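Local structure of Glp_546_48378_50642 (Giardia intestinalis, 2QVW) at residues Y647-L658 / D722-L733; R680-L691 / V748-A756. The protein cleaves double-stranded RNA in the RNA interference pathway, producing the 21 to 23 base-pair siRNAs that target homologous RNAs for destruction. All blocks are in the same frame, centred on the assembly; numbering follows the deposited sequence.

How the contacts relate
Late in the chain, after the first ribonuclease III region, helix 648-669 is followed by helices 675-684 and 688-696. Contact 1 closes a 63-residue excursion when helix 718-735 returns to pack on 647-658. Contact 2 closes one of 56 residues when the tail after helix 737-748 comes back to 680-691. The segments alternate along the sequence, so the two closures cross, and together they knit the C-terminal ribonuclease III domain. Their centres lie about 17 Å apart, yet they meet directly: L658 packs on L691, and F724 on V748. The manganese of chain G joins them as well, held by D655 of contact 1 and E686 of contact 2.

Contact 1: Y647-L658 / D722-L733; sequences YQKLELLGDAFL and DTFEAILAAILL. With MN (manganese (II) ion), chain E; MN (manganese (II) ion), chain G.
E651 lies over A726, and G654 over A729, where helices 648-658 and 722-733 cross at 80° with their axes 6.8 Å apart. These are two helices of the all-helical ribonuclease III domain, and the acidic side chains at one end of their crossing bind manganese. With no side chain at G654, the backbones come close enough for a CA-H...O contact from G654 CA to E725 O, 3.3 Å. L650 is a knob in a hole formed by A726, A729, A730 and L733; its CD2 branch lies 4.0 Å from A729 CB. Further along, L653 CD2 reaches tip to tip toward L733 and also packs crosswise on L732. L728 straddles the far end: CD1 sits 3.7 Å from F657 CD2, while CD2 lies against CB of L658. Helices 631-642 and 737-748 cover other sides of this apolar layer.

At the acidic end, E651, D722 and E725 gather round the manganese of chain E. The bend of E651 at chi2 (-146°) brings its carboxylate beside that of D722, two acids whose closeness the manganese between them probably offsets; D722 OD1 is 3.0 Å from the metal. E725 CG stands beside its own backbone N, and the extended chain beyond it carries OE1 to the metal at 2.5 Å. The other oxygen, OE2, faces D655 OD2, whose partner OD1 binds the manganese of chain G at 2.6 Å.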
loop_
_atom_site.group_PDB
_atom_site.type_symbol
_atom_site.label_atom_id
_atom_site.label_comp_id
_atom_site.label_asym_id
_atom_site.label_seq_id
_atom_site.Cartn_x
_atom_site.Cartn_y
_atom_site.Cartn_z
ATOM N N TYR A 647 -11.225 22.175 -29.396
ATOM C CA TYR A 647 -10.931 21.811 -28.007
ATOM C C TYR A 647 -11.646 20.542 -27.538
ATOM O O TYR A 647 -11.567 20.172 -26.365
ATOM C CB TYR A 647 -11.282 22.980 -27.074
ATOM C CG TYR A 647 -12.753 23.087 -26.708
ATOM C CD1 TYR A 647 -13.333 22.201 -25.789
ATOM C CD2 TYR A 647 -13.566 24.087 -27.258
ATOM C CE1 TYR A 647 -14.670 22.309 -25.423
ATOM C CE2 TYR A 647 -14.914 24.202 -26.896
ATOM C CZ TYR A 647 -15.455 23.307 -25.975
ATOM O OH TYR A 647 -16.776 23.409 -25.593
ATOM N N GLN A 648 -12.330 19.871 -28.457
ATOM C CA GLN A 648 -13.079 18.654 -28.141
ATOM C C GLN A 648 -12.340 17.581 -27.350
ATOM O O GLN A 648 -12.776 17.183 -26.267
ATOM C CB GLN A 648 -13.621 18.032 -29.433
ATOM C CG GLN A 648 -14.710 18.847 -30.095
ATOM C CD GLN A 648 -15.837 19.173 -29.129
ATOM O OE1 GLN A 648 -15.694 20.027 -28.240
ATOM N NE2 GLN A 648 -16.967 18.485 -29.291
ATOM N N LYS A 649 -11.228 17.101 -27.894
ATOM C CA LYS A 649 -10.480 16.044 -27.235
ATOM C C LYS A 649 -9.676 16.524 -26.028
ATOM O O LYS A 649 -9.524 15.796 -25.038
ATOM C CB LYS A 649 -9.576 15.350 -28.255
ATOM C CG LYS A 649 -10.343 14.643 -29.375
ATOM C CD LYS A 649 -9.403 13.968 -30.347
ATOM C CE LYS A 649 -10.163 13.252 -31.441
ATOM N NZ LYS A 649 -9.251 12.667 -32.455
ATOM N N LEU A 650 -9.160 17.745 -26.105
ATOM C CA LEU A 650 -8.400 18.298 -24.999
ATOM C C LEU A 650 -9.261 18.193 -23.751
ATOM O O LEU A 650 -8.814 17.731 -22.700
ATOM C CB LEU A 650 -8.068 19.762 -25.260
ATOM C CG LEU A 650 -6.900 20.072 -26.190
ATOM C CD1 LEU A 650 -6.941 21.528 -26.557
ATOM C CD2 LEU A 650 -5.584 19.736 -25.516
ATOM N N GLU A 651 -10.508 18.626 -23.875
ATOM C CA GLU A 651 -11.443 18.590 -22.760
ATOM C C GLU A 651 -11.538 17.173 -22.212
ATOM O O GLU A 651 -11.441 16.950 -20.996
ATOM C CB GLU A 651 -12.819 19.030 -23.231
ATOM C CG GLU A 651 -13.820 19.167 -22.121
ATOM C CD GLU A 651 -15.215 18.802 -22.561
ATOM O OE1 GLU A 651 -15.507 18.903 -23.772
ATOM O OE2 GLU A 651 -16.023 18.419 -21.685
ATOM N N LEU A 652 -11.737 16.220 -23.123
ATOM C CA LEU A 652 -11.850 14.818 -22.758
ATOM C C LEU A 652 -10.698 14.424 -21.867
ATOM O O LEU A 652 -10.883 13.801 -20.823
ATOM C CB LEU A 652 -11.824 13.941 -23.998
ATOM C CG LEU A 652 -11.852 12.447 -23.692
ATOM C CD1 LEU A 652 -13.168 12.081 -23.054
ATOM C CD2 LEU A 652 -11.661 11.665 -24.967
ATOM N N LEU A 653 -9.500 14.796 -22.286
ATOM C CA LEU A 653 -8.308 14.474 -21.520
ATOM C C LEU A 653 -8.274 15.217 -20.185
ATOM O O LEU A 653 -7.958 14.642 -19.146
ATOM C CB LEU A 653 -7.061 14.831 -22.323
ATOM C CG LEU A 653 -5.749 14.275 -21.781
ATOM C CD1 LEU A 653 -5.659 12.791 -22.083
ATOM C CD2 LEU A 653 -4.605 14.995 -22.421
ATOM N N GLY A 654 -8.590 16.504 -20.221
ATOM C CA GLY A 654 -8.572 17.272 -18.999
ATOM C C GLY A 654 -9.507 16.671 -17.974
ATOM O O GLY A 654 -9.148 16.489 -16.813
ATOM N N ASP A 655 -10.718 16.354 -18.408
ATOM C CA ASP A 655 -11.691 15.795 -17.499
ATOM C C ASP A 655 -11.054 14.634 -16.744
ATOM O O ASP A 655 -11.037 14.609 -15.510
ATOM C CB ASP A 655 -12.912 15.320 -18.275
ATOM C CG ASP A 655 -14.152 15.219 -17.401
ATOM O OD1 ASP A 655 -14.092 14.519 -16.367
ATOM O OD2 ASP A 655 -15.186 15.840 -17.747
ATOM N N ALA A 656 -10.507 13.688 -17.501
ATOM C CA ALA A 656 -9.870 12.498 -16.944
ATOM C C ALA A 656 -8.767 12.806 -15.931
ATOM O O ALA A 656 -8.807 12.331 -14.796
ATOM C CB ALA A 656 -9.316 11.650 -18.072
ATOM N N PHE A 657 -7.780 13.594 -16.353
ATOM C CA PHE A 657 -6.662 13.961 -15.502
ATOM C C PHE A 657 -7.113 14.642 -14.231
ATOM O O PHE A 657 -6.623 14.335 -13.151
ATOM C CB PHE A 657 -5.731 14.917 -16.215
ATOM C CG PHE A 657 -4.588 15.379 -15.358
ATOM C CD1 PHE A 657 -3.516 14.525 -15.091
ATOM C CD2 PHE A 657 -4.577 16.657 -14.809
ATOM C CE1 PHE A 657 -2.456 14.934 -14.298
ATOM C CE2 PHE A 657 -3.510 17.075 -14.008
ATOM C CZ PHE A 657 -2.453 16.210 -13.757
ATOM N N LEU A 658 -8.025 15.596 -14.372
ATOM C CA LEU A 658 -8.541 16.332 -13.227
ATOM C C LEU A 658 -9.092 15.364 -12.197
ATOM O O LEU A 658 -8.813 15.491 -10.995
ATOM C CB LEU A 658 -9.647 17.290 -13.664
ATOM C CG LEU A 658 -10.297 18.071 -12.524
ATOM C CD1 LEU A 658 -9.211 18.714 -11.668
ATOM C CD2 LEU A 658 -11.248 19.118 -13.090
ATOM N N ASP A 722 -16.012 23.746 -19.576
ATOM C CA ASP A 722 -15.400 22.877 -20.578
ATOM C C ASP A 722 -14.069 23.366 -21.138
ATOM O O ASP A 722 -13.195 22.569 -21.447
ATOM C CB ASP A 722 -16.392 22.630 -21.720
ATOM C CG ASP A 722 -17.538 21.716 -21.309
ATOM O OD1 ASP A 722 -18.174 21.970 -20.258
ATOM O OD2 ASP A 722 -17.806 20.739 -22.037
ATOM N N THR A 723 -13.903 24.671 -21.284
ATOM C CA THR A 723 -12.637 25.174 -21.795
ATOM C C THR A 723 -11.581 25.047 -20.703
ATOM O O THR A 723 -10.401 24.855 -20.994
ATOM C CB THR A 723 -12.730 26.649 -22.228
ATOM O OG1 THR A 723 -13.150 27.446 -21.120
ATOM C CG2 THR A 723 -13.710 26.805 -23.385
ATOM N N PHE A 724 -12.002 25.149 -19.446
ATOM C CA PHE A 724 -11.062 25.020 -18.347
ATOM C C PHE A 724 -10.384 23.660 -18.445
ATOM O O PHE A 724 -9.163 23.566 -18.399
ATOM C CB PHE A 724 -11.770 25.130 -16.999
ATOM C CG PHE A 724 -10.840 24.985 -15.817
ATOM C CD1 PHE A 724 -10.120 26.078 -15.335
ATOM C CD2 PHE A 724 -10.656 23.737 -15.212
ATOM C CE1 PHE A 724 -9.230 25.933 -14.269
ATOM C CE2 PHE A 724 -9.769 23.573 -14.145
ATOM C CZ PHE A 724 -9.052 24.672 -13.670
ATOM N N GLU A 725 -11.182 22.606 -18.580
ATOM C CA GLU A 725 -10.649 21.252 -18.700
ATOM C C GLU A 725 -9.736 21.193 -19.909
ATOM O O GLU A 725 -8.736 20.468 -19.913
ATOM C CB GLU A 725 -11.771 20.234 -18.895
ATOM C CG GLU A 725 -12.830 20.208 -17.817
ATOM C CD GLU A 725 -13.917 19.203 -18.140
ATOM O OE1 GLU A 725 -14.459 19.239 -19.267
ATOM O OE2 GLU A 725 -14.239 18.371 -17.273
ATOM N N ALA A 726 -10.104 21.941 -20.946
ATOM C CA ALA A 726 -9.313 22.002 -22.163
ATOM C C ALA A 726 -7.957 22.586 -21.793
ATOM O O ALA A 726 -6.911 22.090 -22.215
ATOM C CB ALA A 726 -10.005 22.886 -23.182
ATOM N N ILE A 727 -7.982 23.647 -20.995
ATOM C CA ILE A 727 -6.752 24.285 -20.559
ATOM C C ILE A 727 -5.919 23.248 -19.819
ATOM O O ILE A 727 -4.828 22.882 -20.252
ATOM C CB ILE A 727 -7.039 25.469 -19.606
ATOM C CG1 ILE A 727 -7.998 26.464 -20.266
ATOM C CG2 ILE A 727 -5.742 26.160 -19.221
ATOM C CD1 ILE A 727 -7.521 27.018 -21.585
ATOM N N LEU A 728 -6.458 22.771 -18.702
ATOM C CA LEU A 728 -5.786 21.774 -17.885
ATOM C C LEU A 728 -5.044 20.767 -18.727
ATOM O O LEU A 728 -3.910 20.437 -18.425
ATOM C CB LEU A 728 -6.781 21.038 -16.987
ATOM C CG LEU A 728 -6.209 19.869 -16.160
ATOM C CD1 LEU A 728 -4.999 20.307 -15.330
ATOM C CD2 LEU A 728 -7.312 19.335 -15.256
ATOM N N ALA A 729 -5.683 20.268 -19.774
ATOM C CA ALA A 729 -5.029 19.308 -20.644
ATOM C C ALA A 729 -3.819 19.973 -21.303
ATOM O O ALA A 729 -2.728 19.397 -21.362
ATOM C CB ALA A 729 -6.001 18.817 -21.692
ATOM N N ALA A 730 -4.015 21.201 -21.779
ATOM C CA ALA A 730 -2.943 21.959 -22.423
ATOM C C ALA A 730 -1.692 22.065 -21.546
ATOM O O ALA A 730 -0.566 22.047 -22.041
ATOM C CB ALA A 730 -3.441 23.346 -22.783
ATOM N N ILE A 731 -1.890 22.176 -20.240
ATOM C CA ILE A 731 -0.768 22.270 -19.318
ATOM C C ILE A 731 -0.069 20.923 -19.219
ATOM O O ILE A 731 1.141 20.838 -19.382
ATOM C CB ILE A 731 -1.221 22.691 -17.907
ATOM C CG1 ILE A 731 -1.728 24.133 -17.922
ATOM C CG2 ILE A 731 -0.077 22.518 -16.927
ATOM C CD1 ILE A 731 -3.041 24.312 -18.629
ATOM N N LEU A 732 -0.839 19.878 -18.938
ATOM C CA LEU A 732 -0.304 18.531 -18.831
ATOM C C LEU A 732 0.498 18.201 -20.088
ATOM O O LEU A 732 1.694 17.893 -20.027
ATOM C CB LEU A 732 -1.458 17.548 -18.667
ATOM C CG LEU A 732 -1.263 16.125 -19.170
ATOM C CD1 LEU A 732 -0.313 15.370 -18.253
ATOM C CD2 LEU A 732 -2.615 15.443 -19.229
ATOM N N LEU A 733 -0.178 18.291 -21.228
ATOM C CA LEU A 733 0.403 18.008 -22.532
ATOM C C LEU A 733 1.713 18.725 -22.838
ATOM O O LEU A 733 2.624 18.138 -23.414
ATOM C CB LEU A 733 -0.625 18.346 -23.605
ATOM C CG LEU A 733 -1.767 17.340 -23.714
ATOM C CD1 LEU A 733 -2.940 17.948 -24.453
ATOM C CD2 LEU A 733 -1.262 16.114 -24.432
HETATM MN MN MN E . -16.997 19.416 -19.223
HETATM MN MN MN G . -14.021 16.009 -14.256
#

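Contact 2: R680-L691 / V748-A756. With MN (manganese (II) ion), chain G.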
loop_
_atom_site.group_PDB
_atom_site.type_symbol
_atom_site.label_atom_id
_atom_site.label_comp_id
_atom_site.label_asym_id
_atom_site.label_seq_id
_atom_site.Cartn_x
_atom_site.Cartn_y
_atom_site.Cartn_z
ATOM N N ARG A 680 -17.739 12.332 -2.719
ATOM C CA ARG A 680 -18.533 13.548 -2.603
ATOM C C ARG A 680 -17.682 14.820 -2.639
ATOM O O ARG A 680 -18.076 15.829 -3.232
ATOM C CB ARG A 680 -19.354 13.502 -1.312
ATOM C CG ARG A 680 -20.618 12.650 -1.412
ATOM C CD ARG A 680 -20.692 11.600 -0.317
ATOM N NE ARG A 680 -20.754 12.168 1.029
ATOM C CZ ARG A 680 -20.498 11.473 2.136
ATOM N NH1 ARG A 680 -20.162 10.192 2.057
ATOM N NH2 ARG A 680 -20.576 12.055 3.323
ATOM N N MET A 681 -16.512 14.765 -2.011
ATOM C CA MET A 681 -15.624 15.909 -1.966
ATOM C C MET A 681 -15.087 16.330 -3.324
ATOM O O MET A 681 -15.257 17.476 -3.725
ATOM C CB MET A 681 -14.462 15.627 -1.029
ATOM C CG MET A 681 -14.879 15.474 0.399
ATOM S SD MET A 681 -13.467 15.371 1.459
ATOM C CE MET A 681 -13.152 17.070 1.792
ATOM N N ARG A 682 -14.440 15.414 -4.039
ATOM C CA ARG A 682 -13.881 15.765 -5.335
ATOM C C ARG A 682 -14.961 16.070 -6.360
ATOM O O ARG A 682 -14.814 16.986 -7.160
ATOM C CB ARG A 682 -12.980 14.654 -5.856
ATOM C CG ARG A 682 -13.724 13.403 -6.175
ATOM C CD ARG A 682 -12.836 12.361 -6.838
ATOM N NE ARG A 682 -13.650 11.294 -7.418
ATOM C CZ ARG A 682 -14.585 11.503 -8.339
ATOM N NH1 ARG A 682 -14.815 12.734 -8.782
ATOM N NH2 ARG A 682 -15.297 10.488 -8.802
ATOM N N GLN A 683 -16.046 15.310 -6.350
ATOM C CA GLN A 683 -17.124 15.572 -7.301
ATOM C C GLN A 683 -17.657 16.982 -7.101
ATOM O O GLN A 683 -18.152 17.607 -8.042
ATOM C CB GLN A 683 -18.276 14.610 -7.091
ATOM C CG GLN A 683 -17.894 13.164 -7.168
ATOM C CD GLN A 683 -19.080 12.272 -6.898
ATOM O OE1 GLN A 683 -19.793 12.449 -5.907
ATOM N NE2 GLN A 683 -19.303 11.308 -7.775
ATOM N N SER A 684 -17.566 17.472 -5.868
ATOM C CA SER A 684 -18.044 18.801 -5.549
ATOM C C SER A 684 -17.316 19.852 -6.365
ATOM O O SER A 684 -17.929 20.807 -6.829
ATOM C CB SER A 684 -17.839 19.102 -4.074
ATOM O OG SER A 684 -16.606 19.761 -3.870
ATOM N N ALA A 685 -16.012 19.679 -6.540
ATOM C CA ALA A 685 -15.216 20.642 -7.289
ATOM C C ALA A 685 -15.052 20.306 -8.768
ATOM O O ALA A 685 -14.213 20.889 -9.449
ATOM C CB ALA A 685 -13.850 20.790 -6.638
ATOM N N GLU A 686 -15.849 19.373 -9.270
ATOM C CA GLU A 686 -15.757 18.993 -10.673
ATOM C C GLU A 686 -16.908 19.527 -11.514
ATOM O O GLU A 686 -16.781 19.632 -12.736
ATOM C CB GLU A 686 -15.689 17.469 -10.834
ATOM C CG GLU A 686 -14.298 16.867 -10.652
ATOM C CD GLU A 686 -14.203 15.440 -11.180
ATOM O OE1 GLU A 686 -14.947 14.569 -10.677
ATOM O OE2 GLU A 686 -13.391 15.185 -12.102
ATOM N N THR A 687 -18.027 19.857 -10.871
ATOM C CA THR A 687 -19.182 20.382 -11.597
ATOM C C THR A 687 -18.748 21.551 -12.477
ATOM O O THR A 687 -17.860 22.324 -12.100
ATOM C CB THR A 687 -20.298 20.853 -10.641
ATOM O OG1 THR A 687 -19.783 21.828 -9.733
ATOM C CG2 THR A 687 -20.847 19.678 -9.854
ATOM N N ASN A 688 -19.370 21.671 -13.650
ATOM C CA ASN A 688 -19.016 22.732 -14.581
ATOM C C ASN A 688 -18.989 24.084 -13.897
ATOM O O ASN A 688 -17.957 24.748 -13.866
ATOM C CB ASN A 688 -19.995 22.777 -15.747
ATOM C CG ASN A 688 -19.588 23.794 -16.800
ATOM O OD1 ASN A 688 -19.541 24.997 -16.540
ATOM N ND2 ASN A 688 -19.277 23.310 -17.996
ATOM N N SER A 689 -20.136 24.484 -13.359
ATOM C CA SER A 689 -20.271 25.755 -12.663
ATOM C C SER A 689 -19.018 26.084 -11.865
ATOM O O SER A 689 -18.481 27.185 -11.968
ATOM C CB SER A 689 -21.464 25.699 -11.719
ATOM O OG SER A 689 -21.261 24.701 -10.730
ATOM N N VAL A 690 -18.553 25.127 -11.065
ATOM C CA VAL A 690 -17.355 25.339 -10.256
ATOM C C VAL A 690 -16.160 25.635 -11.159
ATOM O O VAL A 690 -15.496 26.664 -11.011
ATOM C CB VAL A 690 -17.026 24.099 -9.384
ATOM C CG1 VAL A 690 -15.747 24.336 -8.607
ATOM C CG2 VAL A 690 -18.162 23.821 -8.421
ATOM N N LEU A 691 -15.901 24.728 -12.098
ATOM C CA LEU A 691 -14.788 24.869 -13.033
ATOM C C LEU A 691 -14.944 26.107 -13.908
ATOM O O LEU A 691 -13.969 26.787 -14.229
ATOM C CB LEU A 691 -14.685 23.621 -13.916
ATOM C CG LEU A 691 -14.515 22.289 -13.186
ATOM C CD1 LEU A 691 -14.551 21.151 -14.177
ATOM C CD2 LEU A 691 -13.217 22.284 -12.430
ATOM N N VAL A 748 -8.127 24.468 -8.272
ATOM C CA VAL A 748 -9.308 23.634 -8.099
ATOM C C VAL A 748 -9.466 23.002 -6.733
ATOM O O VAL A 748 -10.574 22.930 -6.213
ATOM C CB VAL A 748 -9.345 22.504 -9.147
ATOM C CG1 VAL A 748 -10.691 21.794 -9.093
ATOM C CG2 VAL A 748 -9.087 23.069 -10.537
ATOM N N LEU A 749 -8.366 22.529 -6.157
ATOM C CA LEU A 749 -8.412 21.889 -4.844
ATOM C C LEU A 749 -9.191 22.749 -3.857
ATOM O O LEU A 749 -10.070 22.262 -3.157
ATOM C CB LEU A 749 -6.994 21.651 -4.317
ATOM C CG LEU A 749 -6.824 20.594 -3.224
ATOM C CD1 LEU A 749 -5.344 20.370 -2.969
ATOM C CD2 LEU A 749 -7.531 21.031 -1.954
ATOM N N PRO A 750 -8.873 24.048 -3.796
ATOM C CA PRO A 750 -9.554 24.972 -2.889
ATOM C C PRO A 750 -11.085 24.959 -2.961
ATOM O O PRO A 750 -11.756 25.259 -1.976
ATOM C CB PRO A 750 -8.969 26.324 -3.291
ATOM C CG PRO A 750 -7.571 25.971 -3.663
ATOM C CD PRO A 750 -7.773 24.733 -4.501
ATOM N N GLN A 751 -11.639 24.608 -4.117
ATOM C CA GLN A 751 -13.088 24.594 -4.289
ATOM C C GLN A 751 -13.811 23.389 -3.718
ATOM O O GLN A 751 -15.035 23.380 -3.657
ATOM C CB GLN A 751 -13.440 24.719 -5.769
ATOM C CG GLN A 751 -12.899 25.967 -6.425
ATOM C CD GLN A 751 -13.221 27.213 -5.628
ATOM O OE1 GLN A 751 -14.383 27.468 -5.294
ATOM N NE2 GLN A 751 -12.193 27.998 -5.314
ATOM N N VAL A 752 -13.070 22.367 -3.309
ATOM C CA VAL A 752 -13.704 21.180 -2.750
ATOM C C VAL A 752 -14.407 21.519 -1.444
ATOM O O VAL A 752 -13.777 21.948 -0.483
ATOM C CB VAL A 752 -12.674 20.038 -2.520
ATOM C CG1 VAL A 752 -11.564 20.503 -1.606
ATOM C CG2 VAL A 752 -13.369 18.827 -1.933
ATOM N N VAL A 753 -15.722 21.342 -1.423
ATOM C CA VAL A 753 -16.505 21.626 -0.228
ATOM C C VAL A 753 -16.481 20.433 0.728
ATOM O O VAL A 753 -16.611 19.282 0.316
ATOM C CB VAL A 753 -17.961 21.960 -0.590
ATOM C CG1 VAL A 753 -18.573 20.826 -1.379
ATOM C CG2 VAL A 753 -18.760 22.219 0.667
ATOM N N ALA A 754 -16.317 20.725 2.011
ATOM C CA ALA A 754 -16.252 19.702 3.046
ATOM C C ALA A 754 -17.608 19.087 3.401
ATOM O O ALA A 754 -18.601 19.792 3.604
ATOM C CB ALA A 754 -15.602 20.290 4.295
ATOM N N ASP A 755 -17.633 17.762 3.486
ATOM C CA ASP A 755 -18.851 17.031 3.825
ATOM C C ASP A 755 -19.535 17.603 5.062
ATOM O O ASP A 755 -20.727 17.893 5.037
ATOM C CB ASP A 755 -18.522 15.559 4.072
ATOM C CG ASP A 755 -19.061 14.654 2.995
ATOM O OD1 ASP A 755 -18.737 13.451 3.039
ATOM O OD2 ASP A 755 -19.805 15.145 2.115
ATOM N N ALA A 756 -18.762 17.744 6.136
ATOM C CA ALA A 756 -19.236 18.263 7.417
ATOM C C ALA A 756 -20.637 18.863 7.363
ATOM O O ALA A 756 -21.559 18.303 8.004
ATOM C CB ALA A 756 -18.248 19.302 7.953
ATOM O OXT ALA A 756 -20.796 19.892 6.677
HETATM MN MN MN G . -14.021 16.009 -14.256
#
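M681 meets V752 where the C-terminal tail, leaving a short 3-10 turn, runs past the end of helix 675-684 in the all-helical ribonuclease III domain. M681 CB lies 3.5 Å from V752 CG2. CG comes next, on the side of V753 O. The chain is extended to SD and then bends (chi3 88°), so that CE turns back to V752 CG2 at 4.1 Å and approaches A754 CA. L666, H670 and L673 also touch this methionine.

S684, near the helix end, makes the clear hydrogen bond to the tail. Its OG accepts the backbone N-H of V753 (3.0 Å, 159° at the hydrogen) and donates to M681 O in the carbonyl plane, so one hydroxyl couples the tail to the last turn of the helix. A685 CB then rests against the Q751-V752 backbone, with V748 CG1 alongside, while V690 CG1 slides past the aliphatic start of Q751 at 3.7 Å from its CB. Toward the C terminus D755 forms a salt bridge with R680, although its exact geometry is doubtful.

E686 turns away from the tail: OE1 pairs with R682 NH1, and OE2 binds the manganese of chain G at 2.4 Å.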